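Local coordinates for enoyl-CoA hydratase/isomerase family protein (Mycobacterium tuberculosis, PDB 4FN7) that probably acts on fatty acyl-CoA thioesters as an enoyl-CoA hydratase or isomerase of the crotonase superfamily, at residues A[14-19]-A[35-40]; A[84-89]-A[112-117]. All coordinates share one frame; numbering follows the deposited sequence.

Contact 1. Residues A[14-19]-A[35-40]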
loop_
_atom_site.group_PDB
_atom_site.type_symbol
_atom_site.label_atom_id
_atom_site.label_comp_id
_atom_site.label_asym_id
_atom_site.label_seq_id
_atom_site.Cartn_x
_atom_site.Cartn_y
_atom_site.Cartn_z
ATOM N N ALA A 14 15.076 -26.560 4.479
ATOM C CA ALA A 14 14.107 -27.633 4.642
ATOM C C ALA A 14 12.992 -27.403 3.636
ATOM O O ALA A 14 12.549 -26.268 3.446
ATOM C CB ALA A 14 13.549 -27.648 6.056
ATOM N N VAL A 15 12.566 -28.472 2.970
ATOM C CA VAL A 15 11.438 -28.411 2.052
ATOM C C VAL A 15 10.265 -29.154 2.664
ATOM O O VAL A 15 10.359 -30.341 2.977
ATOM C CB VAL A 15 11.780 -29.015 0.681
ATOM C CG1 VAL A 15 10.600 -28.865 -0.274
ATOM C CG2 VAL A 15 13.025 -28.346 0.114
ATOM N N ILE A 16 9.166 -28.430 2.845
ATOM C CA ILE A 16 7.953 -28.955 3.442
ATOM C C ILE A 16 6.891 -28.949 2.350
ATOM O O ILE A 16 6.554 -27.897 1.807
ATOM C CB ILE A 16 7.523 -28.062 4.627
ATOM C CG1 ILE A 16 8.590 -28.094 5.734
ATOM C CG2 ILE A 16 6.145 -28.453 5.152
ATOM C CD1 ILE A 16 8.285 -27.169 6.914
ATOM N N SER A 17 6.395 -30.125 1.991
ATOM C CA SER A 17 5.477 -30.241 0.866
ATOM C C SER A 17 4.134 -30.796 1.293
ATOM O O SER A 17 4.057 -31.861 1.915
ATOM C CB SER A 17 6.076 -31.136 -0.220
ATOM O OG SER A 17 7.130 -30.473 -0.885
ATOM N N MET A 18 3.078 -30.063 0.944
ATOM C CA MET A 18 1.715 -30.498 1.201
ATOM C C MET A 18 1.200 -31.323 0.034
ATOM O O MET A 18 1.221 -30.871 -1.116
ATOM C CB MET A 18 0.799 -29.286 1.384
ATOM C CG MET A 18 1.097 -28.438 2.610
ATOM S SD MET A 18 -0.047 -27.047 2.753
ATOM C CE MET A 18 0.497 -26.025 1.383
ATOM N N ASP A 19 0.741 -32.535 0.324
ATOM C CA ASP A 19 0.013 -33.312 -0.666
ATOM C C ASP A 19 -0.878 -34.325 0.021
ATOM O O ASP A 19 -0.430 -35.414 0.363
ATOM C CB ASP A 19 0.963 -34.028 -1.627
ATOM C CG ASP A 19 0.224 -34.810 -2.689
ATOM O OD1 ASP A 19 -1.016 -34.673 -2.774
ATOM O OD2 ASP A 19 0.870 -35.555 -3.445
ATOM N N ASN A 35 2.573 -28.310 11.410
ATOM C CA ASN A 35 3.246 -27.931 12.648
ATOM C C ASN A 35 4.379 -28.892 13.007
ATOM O O ASN A 35 5.439 -28.466 13.466
ATOM C CB ASN A 35 2.248 -27.799 13.801
ATOM C CG ASN A 35 1.604 -26.436 13.850
ATOM O OD1 ASN A 35 2.291 -25.414 13.856
ATOM N ND2 ASN A 35 0.278 -26.410 13.897
ATOM N N ALA A 36 4.153 -30.185 12.798
ATOM C CA ALA A 36 5.179 -31.191 13.067
ATOM C C ALA A 36 6.384 -30.999 12.141
ATOM O O ALA A 36 7.535 -31.158 12.553
ATOM C CB ALA A 36 4.608 -32.597 12.913
ATOM N N ALA A 37 6.121 -30.650 10.887
ATOM C CA ALA A 37 7.192 -30.437 9.925
ATOM C C ALA A 37 8.011 -29.202 10.288
ATOM O O ALA A 37 9.239 -29.203 10.170
ATOM C CB ALA A 37 6.627 -30.303 8.525
ATOM N N ILE A 38 7.338 -28.136 10.711
ATOM C CA ILE A 38 8.061 -26.939 11.123
ATOM C C ILE A 38 8.849 -27.233 12.413
ATOM O O ILE A 38 9.959 -26.727 12.584
ATOM C CB ILE A 38 7.135 -25.699 11.278
ATOM C CG1 ILE A 38 6.368 -25.440 9.975
ATOM C CG2 ILE A 38 7.954 -24.469 11.688
ATOM C CD1 ILE A 38 5.174 -24.513 10.124
ATOM N N ASP A 39 8.289 -28.053 13.303
ATOM C CA ASP A 39 9.048 -28.511 14.474
ATOM C C ASP A 39 10.357 -29.180 14.038
ATOM O O ASP A 39 11.405 -28.951 14.646
ATOM C CB ASP A 39 8.260 -29.519 15.326
ATOM C CG ASP A 39 7.040 -28.924 16.007
ATOM O OD1 ASP A 39 6.882 -27.684 16.069
ATOM O OD2 ASP A 39 6.240 -29.737 16.515
ATOM N N ASN A 40 10.293 -30.032 13.012
ATOM C CA ASN A 40 11.507 -30.656 12.480
ATOM C C ASN A 40 12.509 -29.610 12.014
ATOM O O ASN A 40 13.711 -29.720 12.274
ATOM C CB ASN A 40 11.206 -31.598 11.311
ATOM C CG ASN A 40 10.446 -32.835 11.724
ATOM O OD1 ASN A 40 10.432 -33.214 12.891
ATOM N ND2 ASN A 40 9.803 -33.476 10.753
#
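Ile16 lays its side chain over the methyl of Ala37 and reaches on to Ile38. Both branches of the isoleucine take part. Ile16 CG2 lies 3.9 Å from Ala37 CB. Ile16 CD1 is equally near, 3.9 Å from Ala37 CB, so the alanine methyl sits against the ends of both branches. The longer branch also passes the helix backbone, with Ile16 CD1 3.9 Å from Ala37 C. At its far end Ile16 CD1 meets Ile38 CG1 at 4.0 Å.

The torsions account for this reach. In Ile16, CG1 stands opposite the carbonyl carbon (chi1 -63°), and the branch then runs extended to CD1 (chi2 177°). Ile16 CA and Ala37 CA are 6.7 Å apart, a close approach consistent with the small side chain of Ala37.

The segments belong to strand 13-18 and helix 28-44, the first two elements of a beta-alpha-beta unit completed by strand 48-52. Ile16 also touches Val5 of the neighbouring strand 5-10 and Leu34 one helical turn before Ile38. Ile38 also touches Leu85, Arg88 and Leu89 of helix 73-90.

All three touching residues are buried, and no hydrogen bond or charge pair crosses between the segments. Strand and helix are therefore held here by shape and the hydrophobic effect.

Contact 2. Residues A[84-89]-A[112-117]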
loop_
_atom_site.group_PDB
_atom_site.type_symbol
_atom_site.label_atom_id
_atom_site.label_comp_id
_atom_site.label_asym_id
_atom_site.label_seq_id
_atom_site.Cartn_x
_atom_site.Cartn_y
_atom_site.Cartn_z
ATOM N N GLU A 84 -3.009 -19.464 13.899
ATOM C CA GLU A 84 -1.813 -19.666 14.717
ATOM C C GLU A 84 -0.624 -20.100 13.854
ATOM O O GLU A 84 0.504 -19.650 14.060
ATOM C CB GLU A 84 -2.066 -20.701 15.812
ATOM C CG GLU A 84 -0.965 -20.734 16.849
ATOM C CD GLU A 84 -0.887 -19.433 17.616
ATOM O OE1 GLU A 84 -1.930 -19.001 18.148
ATOM O OE2 GLU A 84 0.208 -18.837 17.681
ATOM N N LEU A 85 -0.880 -20.981 12.893
ATOM C CA LEU A 85 0.136 -21.376 11.926
ATOM C C LEU A 85 0.632 -20.158 11.138
ATOM O O LEU A 85 1.833 -19.986 10.924
ATOM C CB LEU A 85 -0.430 -22.436 10.982
ATOM C CG LEU A 85 0.531 -23.030 9.964
ATOM C CD1 LEU A 85 1.706 -23.690 10.671
ATOM C CD2 LEU A 85 -0.209 -24.036 9.105
ATOM N N ALA A 86 -0.290 -19.302 10.712
ATOM C CA ALA A 86 0.096 -18.075 10.029
ATOM C C ALA A 86 0.987 -17.209 10.920
ATOM O O ALA A 86 2.008 -16.696 10.477
ATOM C CB ALA A 86 -1.142 -17.295 9.581
ATOM N N TYR A 87 0.596 -17.054 12.180
ATOM C CA TYR A 87 1.399 -16.288 13.122
ATOM C C TYR A 87 2.802 -16.900 13.246
ATOM O O TYR A 87 3.812 -16.190 13.225
ATOM C CB TYR A 87 0.710 -16.237 14.488
ATOM C CG TYR A 87 1.384 -15.322 15.480
ATOM C CD1 TYR A 87 0.874 -14.059 15.749
ATOM C CD2 TYR A 87 2.541 -15.720 16.149
ATOM C CE1 TYR A 87 1.494 -13.214 16.663
ATOM C CE2 TYR A 87 3.165 -14.885 17.058
ATOM C CZ TYR A 87 2.641 -13.634 17.312
ATOM O OH TYR A 87 3.276 -12.812 18.214
ATOM N N ARG A 88 2.855 -18.221 13.373
ATOM C CA ARG A 88 4.124 -18.936 13.511
ATOM C C ARG A 88 5.042 -18.675 12.324
ATOM O O ARG A 88 6.238 -18.432 12.488
ATOM C CB ARG A 88 3.880 -20.437 13.660
ATOM C CG ARG A 88 5.138 -21.219 13.972
ATOM C CD ARG A 88 4.855 -22.695 14.140
ATOM N NE ARG A 88 6.083 -23.386 14.535
ATOM C CZ ARG A 88 6.202 -24.699 14.689
ATOM N NH1 ARG A 88 5.171 -25.502 14.471
ATOM N NH2 ARG A 88 7.370 -25.203 15.052
ATOM N N LEU A 89 4.485 -18.704 11.120
ATOM C CA LEU A 89 5.294 -18.505 9.929
ATOM C C LEU A 89 5.693 -17.049 9.706
ATOM O O LEU A 89 6.815 -16.777 9.294
ATOM C CB LEU A 89 4.592 -19.080 8.698
ATOM C CG LEU A 89 4.592 -20.614 8.692
ATOM C CD1 LEU A 89 3.618 -21.148 7.656
ATOM C CD2 LEU A 89 5.999 -21.167 8.449
ATOM N N LEU A 112 -0.161 -18.697 2.059
ATOM C CA LEU A 112 0.773 -18.219 1.047
ATOM C C LEU A 112 1.335 -16.850 1.448
ATOM O O LEU A 112 2.527 -16.573 1.287
ATOM C CB LEU A 112 0.062 -18.118 -0.306
ATOM C CG LEU A 112 0.875 -17.607 -1.494
ATOM C CD1 LEU A 112 2.001 -18.563 -1.820
ATOM C CD2 LEU A 112 -0.032 -17.403 -2.702
ATOM N N SER A 113 0.464 -16.012 2.003
ATOM C CA SER A 113 0.783 -14.635 2.358
ATOM C C SER A 113 1.679 -14.521 3.591
ATOM O O SER A 113 2.021 -13.417 4.003
ATOM C CB SER A 113 -0.513 -13.841 2.586
ATOM O OG SER A 113 -1.339 -13.848 1.429
ATOM N N CYS A 114 2.043 -15.656 4.179
ATOM C CA CYS A 114 2.977 -15.661 5.305
ATOM C C CYS A 114 4.436 -15.828 4.884
ATOM O O CYS A 114 5.330 -15.719 5.718
ATOM C CB CYS A 114 2.617 -16.766 6.292
ATOM S SG CYS A 114 0.997 -16.559 7.026
ATOM N N GLY A 115 4.694 -16.110 3.608
ATOM C CA GLY A 115 6.066 -16.296 3.162
ATOM C C GLY A 115 6.795 -14.982 2.977
ATOM O O GLY A 115 6.216 -13.985 2.548
ATOM N N ASP A 116 8.086 -14.967 3.288
ATOM C CA ASP A 116 8.898 -13.794 3.002
ATOM C C ASP A 116 8.985 -13.546 1.498
ATOM O O ASP A 116 9.062 -12.400 1.052
ATOM C CB ASP A 116 10.300 -13.949 3.586
ATOM C CG ASP A 116 10.283 -14.052 5.082
ATOM O OD1 ASP A 116 9.986 -13.035 5.741
ATOM O OD2 ASP A 116 10.582 -15.144 5.606
ATOM N N HIS A 117 8.989 -14.633 0.734
ATOM C CA HIS A 117 9.047 -14.577 -0.722
ATOM C C HIS A 117 8.119 -15.655 -1.254
ATOM O O HIS A 117 8.123 -16.784 -0.757
ATOM C CB HIS A 117 10.482 -14.829 -1.209
ATOM C CG HIS A 117 10.665 -14.634 -2.682
ATOM N ND1 HIS A 117 10.526 -13.407 -3.294
ATOM C CD2 HIS A 117 10.980 -15.512 -3.664
ATOM C CE1 HIS A 117 10.744 -13.540 -4.591
ATOM N NE2 HIS A 117 11.019 -14.808 -4.843
HETATM O O HOH W 1 7.827 -15.299 7.205
#
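This is a small, buried, mostly apolar contact in the interior of the crotonase fold, between helix 73-90 and the turn that links helix 107-112 to strand 117-120. It lies near the middle of the folded subunit, its centre about 5 Å from the centre of the chain.

Cys114 is the residue that enters from the turn. Cys114 SG lies 3.4 Å from Ala86 CB and 3.5 Å from Ala86 CA. The sulfur thus rests against both the methyl and the alpha carbon of the helix. Cys114 CB touches Leu89, about one turn further along, at 3.9 Å from Leu89 CB. The SG stands opposite the carbonyl carbon of its own residue (chi1 -62°), which directs it at Ala86 while CB stays beside Leu89.

A type I turn from Leu112 to Gly115 carries the cysteine. It is closed by a hydrogen bond from Gly115 N to Leu112 O, 3.2 Å.

Beside the apolar patch, water 1 bridges the two backbones. It lies 2.8 Å from Leu89 O and 2.9 Å from Cys114 O. The water can donate to each carbonyl, though acceptors elsewhere compete for its two protons, so the bridge need not be complete at every moment.

Around the contact, Ile144 of helix 139-148 packs on Ala86 and on Ser113. Helix 200-223 covers Tyr87 through Leu215 and Ile218, and its Lys207 and Arg211 form salt bridges to Asp116. Strand 117-120 begins at His117, which pairs with Met98 of strand 96-100, while Gln156 of the second subunit hydrogen-bonds Asp116 O.

How the contacts relate
From the N terminus, contact 1 closes first, returning helix 28-44 onto strand 13-18 after the loop 19-27. Contact 2 opens later on helix 73-90 and closes on the turn before strand 117-120. The two loops follow in series and neither nests nor crosses. Their centres are about 13 Å apart, yet they touch through helices 28-44 and 73-90. Arg88 joins them: Arg88 NH2 forms a 2.7 Å salt bridge to Asp39 OD1, and its NH1 probably hydrogen-bonds Asn35 OD1. Helix 73-90 thus links the first beta-alpha-beta unit to the turn leading into strand 117-120.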